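Local coordinates for protein putative sulfatase yidJ (Bacteroides fragilis, PDB 2QZU) that probably hydrolyses sulfate esters as a metal-dependent arylsulfatase of the alkaline phosphatase-like clan, at residues V31-D36 and V308-D313. Sequence-based numbering, arbitrary orientation.
Sequences VFIMAD and VVFTSD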
loop_
_atom_site.group_PDB
_atom_site.type_symbol
_atom_site.label_atom_id
_atom_site.label_comp_id
_atom_site.label_asym_id
_atom_site.label_seq_id
_atom_site.Cartn_x
_atom_site.Cartn_y
_atom_site.Cartn_z
ATOM N N VAL A 31 -9.637 19.214 -26.509
ATOM C CA VAL A 31 -9.114 17.995 -25.915
ATOM C C VAL A 31 -8.546 18.475 -24.586
ATOM O O VAL A 31 -7.488 19.099 -24.526
ATOM C CB VAL A 31 -8.022 17.340 -26.782
ATOM C CG1 VAL A 31 -7.411 16.155 -26.034
ATOM C CG2 VAL A 31 -8.632 16.864 -28.101
ATOM N N PHE A 32 -9.291 18.208 -23.524
ATOM C CA PHE A 32 -8.917 18.635 -22.187
ATOM C C PHE A 32 -8.279 17.465 -21.458
ATOM O O PHE A 32 -8.953 16.492 -21.104
ATOM C CB PHE A 32 -10.180 19.111 -21.463
ATOM C CG PHE A 32 -9.923 19.830 -20.170
ATOM C CD1 PHE A 32 -9.537 19.136 -19.027
ATOM C CD2 PHE A 32 -10.127 21.203 -20.084
ATOM C CE1 PHE A 32 -9.360 19.807 -17.810
ATOM C CE2 PHE A 32 -9.955 21.880 -18.881
ATOM C CZ PHE A 32 -9.574 21.180 -17.741
ATOM N N ILE A 33 -6.973 17.557 -21.252
ATOM C CA ILE A 33 -6.237 16.500 -20.578
ATOM C C ILE A 33 -5.784 16.959 -19.206
ATOM O O ILE A 33 -5.270 18.065 -19.048
ATOM C CB ILE A 33 -4.989 16.088 -21.385
ATOM C CG1 ILE A 33 -5.399 15.671 -22.799
ATOM C CG2 ILE A 33 -4.275 14.928 -20.684
ATOM C CD1 ILE A 33 -4.228 15.367 -23.703
HETATM N N MSE A 34 -5.995 16.115 -18.206
HETATM C CA MSE A 34 -5.559 16.452 -16.865
HETATM C C MSE A 34 -5.057 15.203 -16.171
HETATM O O MSE A 34 -5.515 14.095 -16.442
HETATM C CB MSE A 34 -6.692 17.101 -16.059
HETATM C CG MSE A 34 -7.903 16.230 -15.813
HETATM SE SE MSE A 34 -9.239 17.173 -14.755
HETATM C CE MSE A 34 -10.810 16.798 -15.822
ATOM N N ALA A 35 -4.076 15.395 -15.303
ATOM C CA ALA A 35 -3.489 14.308 -14.544
ATOM C C ALA A 35 -3.644 14.763 -13.107
ATOM O O ALA A 35 -3.256 15.876 -12.757
ATOM C CB ALA A 35 -2.016 14.145 -14.903
ATOM N N ASP A 36 -4.225 13.907 -12.280
ATOM C CA ASP A 36 -4.465 14.248 -10.891
ATOM C C ASP A 36 -3.195 14.391 -10.045
ATOM O O ASP A 36 -2.233 13.638 -10.203
ATOM C CB ASP A 36 -5.403 13.192 -10.285
ATOM C CG ASP A 36 -5.968 13.604 -8.946
ATOM O OD1 ASP A 36 -5.209 13.615 -7.954
ATOM O OD2 ASP A 36 -7.175 13.923 -8.887
ATOM N N VAL A 308 -5.930 22.239 -27.143
ATOM C CA VAL A 308 -5.466 21.151 -26.293
ATOM C C VAL A 308 -4.991 21.777 -24.993
ATOM O O VAL A 308 -4.201 22.721 -24.998
ATOM C CB VAL A 308 -4.301 20.372 -26.941
ATOM C CG1 VAL A 308 -3.787 19.284 -25.980
ATOM C CG2 VAL A 308 -4.765 19.747 -28.244
ATOM N N VAL A 309 -5.499 21.262 -23.880
ATOM C CA VAL A 309 -5.134 21.768 -22.567
ATOM C C VAL A 309 -4.574 20.646 -21.706
ATOM O O VAL A 309 -5.138 19.551 -21.688
ATOM C CB VAL A 309 -6.370 22.327 -21.810
ATOM C CG1 VAL A 309 -5.945 22.869 -20.452
ATOM C CG2 VAL A 309 -7.063 23.392 -22.634
ATOM N N PHE A 310 -3.455 20.899 -21.030
ATOM C CA PHE A 310 -2.913 19.912 -20.096
ATOM C C PHE A 310 -2.832 20.631 -18.758
ATOM O O PHE A 310 -2.143 21.645 -18.631
ATOM C CB PHE A 310 -1.508 19.418 -20.450
ATOM C CG PHE A 310 -0.980 18.406 -19.460
ATOM C CD1 PHE A 310 -1.451 17.098 -19.471
ATOM C CD2 PHE A 310 -0.092 18.788 -18.455
ATOM C CE1 PHE A 310 -1.057 16.182 -18.495
ATOM C CE2 PHE A 310 0.311 17.877 -17.470
ATOM C CZ PHE A 310 -0.175 16.576 -17.491
ATOM N N THR A 311 -3.541 20.116 -17.763
ATOM C CA THR A 311 -3.543 20.754 -16.458
ATOM C C THR A 311 -3.755 19.723 -15.346
ATOM O O THR A 311 -3.661 18.516 -15.582
ATOM C CB THR A 311 -4.638 21.859 -16.419
ATOM O OG1 THR A 311 -4.513 22.633 -15.220
ATOM C CG2 THR A 311 -6.018 21.241 -16.494
ATOM N N SER A 312 -4.027 20.193 -14.135
ATOM C CA SER A 312 -4.228 19.299 -12.997
ATOM C C SER A 312 -5.147 19.957 -11.980
ATOM O O SER A 312 -5.281 21.180 -11.960
ATOM C CB SER A 312 -2.881 18.969 -12.346
ATOM O OG SER A 312 -3.029 18.038 -11.284
ATOM N N ASP A 313 -5.780 19.145 -11.138
ATOM C CA ASP A 313 -6.689 19.676 -10.132
ATOM C C ASP A 313 -5.964 20.261 -8.925
ATOM O O ASP A 313 -6.514 21.106 -8.221
ATOM C CB ASP A 313 -7.700 18.600 -9.699
ATOM C CG ASP A 313 -7.045 17.312 -9.208
ATOM O OD1 ASP A 313 -5.846 17.083 -9.464
ATOM O OD2 ASP A 313 -7.753 16.505 -8.569
#
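Strands 31-35 and 308-311 run parallel, axes 4.7 Å apart and 13° off true, joined by four backbone hydrogen bonds: Val-309 N to Val-31 O, Ile-33 N to Val-309 O, Thr-311 N to Ile-33 O and Ala-35 N to Thr-311 O. On the face packed against helix 267-299, Ile-33 sets its CG2 branch at the edge of the Phe-310 ring, 3.8 Å from Phe-310 CD1, while Ala-35 CB lies 4.0 Å from Phe-310 CZ. On the other face, toward helix 76-85, Phe-32 brings CZ to 3.8 Å from Thr-311 CG2; Thr-311 OG1, anti to its backbone N (chi1 -171°), turns instead to Pro-337 O. Just past the end of strand 308-311, Ser-312 OG donates to Ala-35 O (2.6 Å), in the carbonyl plane, so the pairing continues through a side chain. Then the carboxylates of Asp-36 and Asp-313 meet, planes 71° apart, with Asp-36 OD2 just 2.7 Å from Asp-313 OD2. Asp-36 OD2 also takes salt bridges from Arg-80 and Lys-132. This acidic pair, at the C-terminal ends of central strands and touching Ser-76, the predicted formylglycine (3-oxoalanine) position left unmodified here, is consistent with the expected metal-binding end of the sheet in sulfatases.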